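ER-derived vesicles protein ERV41 (Saccharomyces cerevisiae, PDB 3ZLC) travels in COPII-coated vesicles, is required for efficient transport of a subset of secretory proteins to the Golgi, and facilitates retrograde transport to the endoplasmic reticulum. Local coordinates at residues N29-W34 with L55-F60; Q133-S138 with G233-Y238; I62-K67 with E90-L95. One frame throughout, in Å; residues are numbered along the deposited sequence.

In the fold
All three contacts follow one another along the chain of this lumenal domain; none nests in or crosses another. Contact 1 (29-34 with 55-60) closes first. The chain leaves strand 19-28, runs through strands 35-41 and 47-48 of the eight-stranded sheet, and returns as edge strand 53-57 of the six-stranded sheet. Contact 3 (62-67 with 90-95) opens next and closes an excursion that includes strand 67-68, at the other edge of that sheet. Contact 2 (133-138 with 233-238) closes the longest loop and joins two strands of the eight-stranded sheet. Contact 1 lies between the others: Trp34 O meets Lys137 N of contact 2, and Phe60 packs on Phe91 of contact 3.

Contact 1: residues N29-W34 with L55-F60; sequences NTKCDW and LEEMPF
Cys32 and Glu57 meet at a disulfide site, where the loop after strand 19-28 lies against edge strand 53-57 and the residues that follow it. The two segments run in roughly opposite directions. Cys32 SG is bonded to Cys117 SG on the neighbouring strand 117-126. It rests on the backbone of the edge strand, 3.3 Å from Glu56 C, and it also touches Leu55 CB at 3.9 Å.

The Glu57 carboxylate folds back over the start of the 3-10 turn 32-34. Its CG is anti to the carbonyl carbon, and a bend at chi2 (-67°) turns CD toward the loop. Cys32 N gives OE1 a weak but straight hydrogen bond of 3.4 Å. The like charges of Asp33 OD1 and Glu57 OE2 lie 4.3 Å apart. One water donates to both oxygens and probably eases their repulsion. On the other flank Lys31 NZ is 4.5 Å from Glu57 OE1, too far for a salt bridge. A second water links this amine to Met58 O.

At the far end Asn29 and Phe60 stack. Asn29 CB sits over the middle of the Phe60 ring, 3.7 Å from its centroid, a CH-pi contact. CG is anti to the backbone N (chi1 -163°). The amide, stacked with its plane 12° from the ring's, lies over the CG-CD2 rim and reaches out toward CB. Asn29 ND2 comes within 3.5 Å of Phe60 CB. Three hydrogen bonds hold the amide in this rotation: ND2 to Asn115 O and Glu113 O, and OD1 from Asn155 ND2. Tyr27 packs on Phe60 as well.

The contact is a loop tied by a disulfide to the strand beside a sheet's edge strand, a kind of cross-link common in lumenal and secreted beta-rich domains.

Contact 2: residues Q133-S138 with G233-Y238; sequences QITAKS and GIFFKY
Ile134 O receives two donors from strand 233-240. Ile234 N gives it a hydrogen bond of 2.9 Å, in the plane of the carbonyl. Gly233 CA adds a CA-H...O contact at 3.3 Å. Ile134 N returns a bond to Ile234 O, also 2.9 Å and nearly straight at 170°. Ile134 and Ile234 are thus an antiparallel hydrogen-bonded pair, and Gln133 with Phe235 is the non-hydrogen-bonded pair next to it. The backbone angles of Gly233 call for glycine, and a beta carbon here would run into Ile134 O and Thr135 CG2.

One face of the sheet carries Gln133, Thr135 and Phe235. Gln133 brings CG to the edge of the Phe235 ring, 3.5 Å from CD2. Its chain is extended beyond CG, and CD also lies at that edge, in the ring plane. The amide stands almost perpendicular to the ring, at 88°. The polar end bonds back along its own strand, NE2 to Glu131 OE2. Thr135 reaches the far end of the same ring, with CG2 3.6 Å from Phe235 CZ. Its CG2 is anti to the carbonyl carbon, and OG1 takes the more confined place between N and C (chi1 67°).

The other face is apolar. Ile134 CB and Ile234 CB face each other at 4.3 Å. Ile134 CD1 meets the edge of the Phe236 ring, 4.3 Å from CE1. That ring stacks on Phe161, and Ile234 packs on His156. This face therefore looks onto strand 156-163 of the six-stranded sheet.

The two bonds satisfy the N-H and C=O of Ile134 and Ile234. The residues on either side bond outward, to strand 35-41 and to Tyr189. Carbon-rich side chains can then be buried on both faces.

Contact 3: residues I62-K67 with E90-L95; sequences IPYDTK and EFREKL
Arg92 reaches across to Ile62, Pro63 and Tyr64, pinning together two irregular loops beside the six-stranded sheet. One loop leads from strand 53-57 to strand 67-68, and the other precedes strand 117-126.

From CB the chain sets off with CG anti to the carbonyl carbon (chi1 -67°). CG passes the phenol end of Tyr64, 3.7 Å from OH. The chain bends at chi2, and CD comes 3.8 Å from Ile62 O. NE, CZ and NH2 all come up against the CE1 side of the Tyr64 ring. Tyr64 CE1 lies over one face of the guanidinium, toward its rim and 3.2 Å from CZ. The two planes are inclined at 47°, so this is not a flat stack.

At the tip NH1 donates to Ile62 O at 2.7 Å. The oxygen lies in the guanidinium plane, but the nitrogen stands above the plane of the carbonyl. Arg92 NH1 also makes a weak bond of 3.3 Å to Pro63 O. NH2 forms a salt bridge with Glu85, so both terminal nitrogens are held and the group is fixed against turning. A leucine in place of Arg92 would probably leave Glu85 without this charged mate, deprive Ile62 O of its short bond and set the Tyr64 ring freer to turn.

The backbones are also joined directly. Ile62 N donates to Phe91 O at 2.8 Å, with the donor almost in line with C=O. Phe91 turns its ring to Phe114, while Ile62 packs on Val157 and Ala178 of the sheet. A water accepts from Glu93 N at 2.8 Å and donates weakly to Ile62 O.

Contact 1: residues N29-W34 with L55-F60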
loop_
_atom_site.group_PDB
_atom_site.type_symbol
_atom_site.label_atom_id
_atom_site.label_comp_id
_atom_site.label_asym_id
_atom_site.label_seq_id
_atom_site.Cartn_x
_atom_site.Cartn_y
_atom_site.Cartn_z
ATOM N N ASN A 29 -8.612 -4.324 7.365
ATOM C CA ASN A 29 -9.754 -4.659 8.242
ATOM C C ASN A 29 -10.127 -6.143 8.157
ATOM O O ASN A 29 -11.304 -6.508 8.223
ATOM C CB ASN A 29 -10.947 -3.767 7.844
ATOM C CG ASN A 29 -12.062 -3.700 8.886
ATOM O OD1 ASN A 29 -13.078 -3.052 8.631
ATOM N ND2 ASN A 29 -11.884 -4.342 10.057
ATOM N N THR A 30 -9.108 -6.998 8.052
ATOM C CA THR A 30 -9.282 -8.459 8.039
ATOM C C THR A 30 -8.161 -9.099 8.866
ATOM O O THR A 30 -7.029 -8.589 8.882
ATOM C CB THR A 30 -9.215 -9.010 6.592
ATOM O OG1 THR A 30 -10.224 -8.375 5.783
ATOM C CG2 THR A 30 -9.414 -10.530 6.566
ATOM N N LYS A 31 -8.476 -10.185 9.573
ATOM C CA LYS A 31 -7.467 -10.926 10.348
ATOM C C LYS A 31 -6.369 -11.434 9.431
ATOM O O LYS A 31 -6.643 -11.800 8.282
ATOM C CB LYS A 31 -8.096 -12.125 11.057
ATOM C CG LYS A 31 -9.371 -11.808 11.802
ATOM C CD LYS A 31 -9.105 -10.983 13.023
ATOM C CE LYS A 31 -9.247 -11.831 14.271
ATOM N NZ LYS A 31 -8.904 -11.038 15.483
ATOM N N CYS A 32 -5.131 -11.463 9.927
ATOM C CA CYS A 32 -3.963 -11.751 9.077
ATOM C C CYS A 32 -4.041 -13.101 8.352
ATOM O O CYS A 32 -3.665 -13.210 7.183
ATOM C CB CYS A 32 -2.680 -11.715 9.913
ATOM S SG CYS A 32 -2.305 -10.114 10.654
ATOM N N ASP A 33 -4.513 -14.125 9.051
ATOM C CA ASP A 33 -4.443 -15.497 8.538
ATOM C C ASP A 33 -5.399 -15.757 7.354
ATOM O O ASP A 33 -5.300 -16.785 6.681
ATOM C CB ASP A 33 -4.662 -16.508 9.681
ATOM C CG ASP A 33 -3.401 -16.721 10.552
ATOM O OD1 ASP A 33 -2.383 -16.042 10.342
ATOM O OD2 ASP A 33 -3.426 -17.570 11.461
ATOM N N TRP A 34 -6.313 -14.826 7.093
ATOM C CA TRP A 34 -7.167 -14.930 5.907
ATOM C C TRP A 34 -6.456 -14.365 4.678
ATOM O O TRP A 34 -6.909 -14.548 3.545
ATOM C CB TRP A 34 -8.471 -14.138 6.091
ATOM C CG TRP A 34 -9.395 -14.650 7.166
ATOM C CD1 TRP A 34 -9.759 -13.991 8.306
ATOM C CD2 TRP A 34 -10.087 -15.905 7.193
ATOM N NE1 TRP A 34 -10.622 -14.761 9.040
ATOM C CE2 TRP A 34 -10.834 -15.945 8.384
ATOM C CE3 TRP A 34 -10.137 -17.008 6.334
ATOM C CZ2 TRP A 34 -11.628 -17.031 8.733
ATOM C CZ3 TRP A 34 -10.927 -18.088 6.681
ATOM C CH2 TRP A 34 -11.661 -18.096 7.872
ATOM N N LEU A 55 3.145 -9.798 9.466
ATOM C CA LEU A 55 1.688 -9.707 9.537
ATOM C C LEU A 55 1.319 -9.874 11.004
ATOM O O LEU A 55 1.574 -10.918 11.601
ATOM C CB LEU A 55 1.014 -10.787 8.683
ATOM C CG LEU A 55 0.776 -10.406 7.219
ATOM C CD1 LEU A 55 2.094 -10.353 6.473
ATOM C CD2 LEU A 55 -0.190 -11.369 6.529
ATOM N N GLU A 56 0.769 -8.825 11.604
ATOM C CA GLU A 56 0.457 -8.872 13.026
ATOM C C GLU A 56 -0.994 -8.526 13.272
ATOM O O GLU A 56 -1.511 -7.552 12.703
ATOM C CB GLU A 56 1.379 -7.922 13.796
ATOM C CG GLU A 56 2.815 -8.438 13.881
ATOM C CD GLU A 56 3.741 -7.528 14.671
ATOM O OE1 GLU A 56 3.250 -6.583 15.327
ATOM O OE2 GLU A 56 4.969 -7.759 14.627
ATOM N N GLU A 57 -1.641 -9.310 14.129
ATOM C CA GLU A 57 -3.045 -9.078 14.471
ATOM C C GLU A 57 -3.189 -7.730 15.157
ATOM O O GLU A 57 -2.318 -7.329 15.934
ATOM C CB GLU A 57 -3.569 -10.170 15.408
ATOM C CG GLU A 57 -3.296 -11.599 14.953
ATOM C CD GLU A 57 -4.046 -11.968 13.697
ATOM O OE1 GLU A 57 -4.995 -11.243 13.330
ATOM O OE2 GLU A 57 -3.686 -12.992 13.074
ATOM N N MET A 58 -4.293 -7.037 14.889
ATOM C CA MET A 58 -4.554 -5.758 15.552
ATOM C C MET A 58 -6.046 -5.504 15.603
ATOM O O MET A 58 -6.792 -6.103 14.824
ATOM C CB MET A 58 -3.886 -4.638 14.766
ATOM C CG MET A 58 -4.559 -4.384 13.413
ATOM S SD MET A 58 -3.784 -3.056 12.464
ATOM C CE MET A 58 -4.074 -1.648 13.535
ATOM N N PRO A 59 -6.498 -4.619 16.519
ATOM C CA PRO A 59 -7.878 -4.148 16.349
ATOM C C PRO A 59 -7.841 -3.063 15.279
ATOM O O PRO A 59 -7.117 -2.066 15.457
ATOM C CB PRO A 59 -8.220 -3.524 17.723
ATOM C CG PRO A 59 -7.034 -3.899 18.662
ATOM C CD PRO A 59 -5.866 -4.036 17.716
ATOM N N PHE A 60 -8.575 -3.247 14.183
ATOM C CA PHE A 60 -8.550 -2.271 13.093
ATOM C C PHE A 60 -8.947 -0.878 13.582
ATOM O O PHE A 60 -9.877 -0.724 14.360
ATOM C CB PHE A 60 -9.456 -2.707 11.925
ATOM C CG PHE A 60 -9.367 -1.797 10.712
ATOM C CD1 PHE A 60 -8.258 -1.846 9.874
ATOM C CD2 PHE A 60 -10.399 -0.905 10.409
ATOM C CE1 PHE A 60 -8.158 -1.010 8.757
ATOM C CE2 PHE A 60 -10.313 -0.056 9.280
ATOM C CZ PHE A 60 -9.194 -0.123 8.456
HETATM O O HOH W 1 -9.026 -8.001 15.123
HETATM O O HOH W 2 -1.315 -14.502 12.392
#

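Contact 2: residues Q133-S138 with G233-Y238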
loop_
_atom_site.group_PDB
_atom_site.type_symbol
_atom_site.label_atom_id
_atom_site.label_comp_id
_atom_site.label_asym_id
_atom_site.label_seq_id
_atom_site.Cartn_x
_atom_site.Cartn_y
_atom_site.Cartn_z
ATOM N N GLN A 133 -0.165 -7.456 -4.573
ATOM C CA GLN A 133 -1.569 -7.810 -4.356
ATOM C C GLN A 133 -1.810 -8.295 -2.926
ATOM O O GLN A 133 -1.134 -9.217 -2.448
ATOM C CB GLN A 133 -1.995 -8.929 -5.338
ATOM C CG GLN A 133 -1.664 -8.650 -6.816
ATOM C CD GLN A 133 -2.113 -9.774 -7.738
ATOM O OE1 GLN A 133 -2.149 -10.933 -7.335
ATOM N NE2 GLN A 133 -2.469 -9.431 -8.972
ATOM N N ILE A 134 -2.786 -7.683 -2.254
ATOM C CA ILE A 134 -3.273 -8.185 -0.968
ATOM C C ILE A 134 -4.708 -8.708 -1.150
ATOM O O ILE A 134 -5.625 -7.913 -1.359
ATOM C CB ILE A 134 -3.302 -7.054 0.072
ATOM C CG1 ILE A 134 -1.913 -6.412 0.208
ATOM C CG2 ILE A 134 -3.808 -7.563 1.417
ATOM C CD1 ILE A 134 -1.896 -5.196 1.130
ATOM N N THR A 135 -4.897 -10.026 -1.078
ATOM C CA THR A 135 -6.209 -10.640 -1.271
ATOM C C THR A 135 -6.495 -11.721 -0.227
ATOM O O THR A 135 -5.668 -11.992 0.663
ATOM C CB THR A 135 -6.361 -11.282 -2.683
ATOM O OG1 THR A 135 -5.479 -12.405 -2.790
ATOM C CG2 THR A 135 -6.043 -10.291 -3.786
ATOM N N ALA A 136 -7.675 -12.335 -0.326
ATOM C CA ALA A 136 -8.018 -13.450 0.562
ATOM C C ALA A 136 -7.301 -14.712 0.103
ATOM O O ALA A 136 -7.082 -14.885 -1.097
ATOM C CB ALA A 136 -9.502 -13.682 0.571
ATOM N N LYS A 137 -6.926 -15.584 1.042
ATOM C CA LYS A 137 -6.398 -16.900 0.680
ATOM C C LYS A 137 -7.505 -17.671 -0.011
ATOM O O LYS A 137 -8.657 -17.635 0.431
ATOM C CB LYS A 137 -5.942 -17.681 1.916
ATOM C CG LYS A 137 -4.575 -17.291 2.452
ATOM C CD LYS A 137 -4.304 -18.037 3.750
ATOM C CE LYS A 137 -3.021 -17.556 4.412
ATOM N NZ LYS A 137 -2.839 -18.241 5.735
ATOM N N SER A 138 -7.159 -18.365 -1.091
ATOM C CA SER A 138 -8.152 -19.008 -1.945
ATOM C C SER A 138 -7.553 -20.224 -2.632
ATOM O O SER A 138 -6.503 -20.127 -3.266
ATOM C CB SER A 138 -8.658 -18.018 -3.002
ATOM O OG SER A 138 -9.246 -18.689 -4.107
ATOM N N GLY A 233 -9.699 -7.319 -3.383
ATOM C CA GLY A 233 -8.599 -6.988 -2.498
ATOM C C GLY A 233 -8.031 -5.609 -2.720
ATOM O O GLY A 233 -8.718 -4.684 -3.163
ATOM N N ILE A 234 -6.758 -5.468 -2.388
ATOM C CA ILE A 234 -6.102 -4.177 -2.463
ATOM C C ILE A 234 -4.885 -4.384 -3.354
ATOM O O ILE A 234 -4.029 -5.226 -3.058
ATOM C CB ILE A 234 -5.658 -3.697 -1.066
ATOM C CG1 ILE A 234 -6.868 -3.539 -0.133
ATOM C CG2 ILE A 234 -4.918 -2.354 -1.175
ATOM C CD1 ILE A 234 -6.506 -3.522 1.366
ATOM N N PHE A 235 -4.812 -3.629 -4.448
ATOM C CA PHE A 235 -3.770 -3.848 -5.456
ATOM C C PHE A 235 -2.948 -2.593 -5.726
ATOM O O PHE A 235 -3.497 -1.511 -5.968
ATOM C CB PHE A 235 -4.407 -4.316 -6.767
ATOM C CG PHE A 235 -5.212 -5.604 -6.641
ATOM C CD1 PHE A 235 -6.533 -5.579 -6.191
ATOM C CD2 PHE A 235 -4.658 -6.826 -7.001
ATOM C CE1 PHE A 235 -7.279 -6.763 -6.082
ATOM C CE2 PHE A 235 -5.401 -8.018 -6.902
ATOM C CZ PHE A 235 -6.708 -7.981 -6.444
ATOM N N PHE A 236 -1.631 -2.743 -5.707
ATOM C CA PHE A 236 -0.741 -1.629 -6.028
ATOM C C PHE A 236 -0.034 -1.949 -7.334
ATOM O O PHE A 236 0.839 -2.818 -7.367
ATOM C CB PHE A 236 0.305 -1.469 -4.934
ATOM C CG PHE A 236 -0.275 -1.133 -3.576
ATOM C CD1 PHE A 236 -0.641 -2.137 -2.691
ATOM C CD2 PHE A 236 -0.433 0.197 -3.177
ATOM C CE1 PHE A 236 -1.163 -1.832 -1.418
ATOM C CE2 PHE A 236 -0.954 0.513 -1.912
ATOM C CZ PHE A 236 -1.320 -0.504 -1.033
ATOM N N LYS A 237 -0.430 -1.288 -8.414
ATOM C CA LYS A 237 0.265 -1.471 -9.682
ATOM C C LYS A 237 1.367 -0.437 -9.755
ATOM O O LYS A 237 1.188 0.717 -9.330
ATOM C CB LYS A 237 -0.692 -1.311 -10.864
ATOM C CG LYS A 237 -1.841 -2.306 -10.848
ATOM C CD LYS A 237 -1.970 -3.024 -12.183
ATOM C CE LYS A 237 -3.176 -3.959 -12.189
ATOM N NZ LYS A 237 -3.313 -4.710 -13.474
ATOM N N TYR A 238 2.530 -0.844 -10.247
ATOM C CA TYR A 238 3.624 0.117 -10.334
ATOM C C TYR A 238 4.372 0.016 -11.649
ATOM O O TYR A 238 4.520 -1.065 -12.222
ATOM C CB TYR A 238 4.584 -0.021 -9.136
ATOM C CG TYR A 238 5.000 -1.451 -8.847
ATOM C CD1 TYR A 238 6.056 -2.030 -9.539
ATOM C CD2 TYR A 238 4.346 -2.217 -7.882
ATOM C CE1 TYR A 238 6.459 -3.320 -9.285
ATOM C CE2 TYR A 238 4.748 -3.538 -7.623
ATOM C CZ TYR A 238 5.806 -4.076 -8.331
ATOM O OH TYR A 238 6.236 -5.377 -8.119
#

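Contact 3: residues I62-K67 with E90-L95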
loop_
_atom_site.group_PDB
_atom_site.type_symbol
_atom_site.label_atom_id
_atom_site.label_comp_id
_atom_site.label_asym_id
_atom_site.label_seq_id
_atom_site.Cartn_x
_atom_site.Cartn_y
_atom_site.Cartn_z
ATOM N N ILE A 62 -8.562 3.636 12.357
ATOM C CA ILE A 62 -8.028 4.633 11.445
ATOM C C ILE A 62 -7.363 5.701 12.292
ATOM O O ILE A 62 -8.022 6.332 13.124
ATOM C CB ILE A 62 -9.126 5.242 10.572
ATOM C CG1 ILE A 62 -9.800 4.128 9.749
ATOM C CG2 ILE A 62 -8.526 6.309 9.651
ATOM C CD1 ILE A 62 -11.129 4.530 9.130
ATOM N N PRO A 63 -6.042 5.886 12.112
ATOM C CA PRO A 63 -5.317 6.827 12.973
ATOM C C PRO A 63 -5.699 8.280 12.702
ATOM O O PRO A 63 -6.301 8.572 11.673
ATOM C CB PRO A 63 -3.848 6.608 12.583
ATOM C CG PRO A 63 -3.806 5.284 11.862
ATOM C CD PRO A 63 -5.141 5.200 11.166
ATOM N N TYR A 64 -5.377 9.179 13.628
ATOM C CA TYR A 64 -5.529 10.610 13.361
ATOM C C TYR A 64 -4.514 11.072 12.312
ATOM O O TYR A 64 -3.654 10.294 11.909
ATOM C CB TYR A 64 -5.389 11.396 14.656
ATOM C CG TYR A 64 -6.562 11.190 15.573
ATOM C CD1 TYR A 64 -7.842 11.556 15.172
ATOM C CD2 TYR A 64 -6.401 10.619 16.830
ATOM C CE1 TYR A 64 -8.933 11.370 16.001
ATOM C CE2 TYR A 64 -7.497 10.428 17.674
ATOM C CZ TYR A 64 -8.757 10.807 17.244
ATOM O OH TYR A 64 -9.859 10.625 18.046
ATOM N N ASP A 65 -4.632 12.328 11.863
ATOM C CA ASP A 65 -3.767 12.880 10.812
ATOM C C ASP A 65 -3.653 11.983 9.591
ATOM O O ASP A 65 -2.573 11.840 9.006
ATOM C CB ASP A 65 -2.384 13.193 11.377
ATOM C CG ASP A 65 -2.466 13.944 12.664
ATOM O OD1 ASP A 65 -3.407 14.748 12.802
ATOM O OD2 ASP A 65 -1.620 13.709 13.550
ATOM N N THR A 66 -4.786 11.401 9.219
ATOM C CA THR A 66 -4.890 10.486 8.079
ATOM C C THR A 66 -6.024 10.955 7.179
ATOM O O THR A 66 -7.144 11.204 7.654
ATOM C CB THR A 66 -5.160 9.041 8.570
ATOM O OG1 THR A 66 -4.017 8.587 9.290
ATOM C CG2 THR A 66 -5.421 8.053 7.388
ATOM N N LYS A 67 -5.718 11.124 5.891
ATOM C CA LYS A 67 -6.718 11.485 4.897
ATOM C C LYS A 67 -7.641 10.299 4.747
ATOM O O LYS A 67 -7.192 9.143 4.662
ATOM C CB LYS A 67 -6.063 11.720 3.527
ATOM C CG LYS A 67 -5.069 12.845 3.490
ATOM C CD LYS A 67 -4.090 12.682 2.321
ATOM C CE LYS A 67 -4.745 12.792 0.964
ATOM N NZ LYS A 67 -3.774 13.367 -0.075
ATOM N N GLU A 90 -16.341 4.857 16.267
ATOM C CA GLU A 90 -16.151 3.430 16.494
ATOM C C GLU A 90 -14.772 2.965 16.036
ATOM O O GLU A 90 -14.244 1.984 16.553
ATOM C CB GLU A 90 -17.220 2.635 15.732
ATOM C CG GLU A 90 -18.655 2.844 16.219
ATOM C CD GLU A 90 -19.678 2.724 15.100
ATOM O OE1 GLU A 90 -19.360 3.115 13.955
ATOM O OE2 GLU A 90 -20.800 2.246 15.369
ATOM N N PHE A 91 -14.183 3.659 15.065
ATOM C CA PHE A 91 -12.951 3.164 14.466
ATOM C C PHE A 91 -11.698 3.931 14.863
ATOM O O PHE A 91 -10.661 3.877 14.188
ATOM C CB PHE A 91 -13.114 3.013 12.956
ATOM C CG PHE A 91 -14.092 1.934 12.579
ATOM C CD1 PHE A 91 -15.462 2.173 12.618
ATOM C CD2 PHE A 91 -13.644 0.668 12.229
ATOM C CE1 PHE A 91 -16.366 1.177 12.292
ATOM C CE2 PHE A 91 -14.543 -0.333 11.902
ATOM C CZ PHE A 91 -15.906 -0.078 11.931
ATOM N N ARG A 92 -11.791 4.620 15.988
ATOM C CA ARG A 92 -10.606 5.196 16.588
ATOM C C ARG A 92 -9.866 4.108 17.356
ATOM O O ARG A 92 -10.410 3.033 17.624
ATOM C CB ARG A 92 -10.971 6.392 17.464
ATOM C CG ARG A 92 -11.513 7.564 16.651
ATOM C CD ARG A 92 -10.701 7.750 15.373
ATOM N NE ARG A 92 -10.897 9.063 14.760
ATOM C CZ ARG A 92 -10.229 9.511 13.697
ATOM N NH1 ARG A 92 -9.313 8.758 13.099
ATOM N NH2 ARG A 92 -10.478 10.719 13.224
ATOM N N GLU A 93 -8.611 4.380 17.673
ATOM C CA GLU A 93 -7.712 3.377 18.223
ATOM C C GLU A 93 -8.161 2.820 19.567
ATOM O O GLU A 93 -8.443 3.583 20.501
ATOM C CB GLU A 93 -6.335 4.002 18.390
ATOM C CG GLU A 93 -5.269 3.006 18.759
ATOM C CD GLU A 93 -3.918 3.652 18.833
ATOM O OE1 GLU A 93 -3.830 4.873 18.574
ATOM O OE2 GLU A 93 -2.951 2.935 19.149
ATOM N N LYS A 94 -8.224 1.495 19.672
ATOM C CA LYS A 94 -8.492 0.868 20.964
ATOM C C LYS A 94 -7.157 0.658 21.667
ATOM O O LYS A 94 -6.151 0.350 21.019
ATOM C CB LYS A 94 -9.207 -0.483 20.816
ATOM C CG LYS A 94 -10.326 -0.539 19.786
ATOM C CD LYS A 94 -11.317 0.594 19.936
ATOM C CE LYS A 94 -12.514 0.413 19.001
ATOM N NZ LYS A 94 -12.876 1.686 18.310
ATOM N N LEU A 95 -7.152 0.825 22.987
ATOM C CA LEU A 95 -5.939 0.690 23.782
ATOM C C LEU A 95 -6.045 -0.413 24.842
ATOM O O LEU A 95 -7.142 -0.806 25.261
ATOM C CB LEU A 95 -5.624 2.018 24.478
ATOM C CG LEU A 95 -5.332 3.223 23.599
ATOM C CD1 LEU A 95 -5.543 4.501 24.393
ATOM C CD2 LEU A 95 -3.906 3.141 23.086
HETATM O O HOH W 3 -7.320 6.597 16.473
#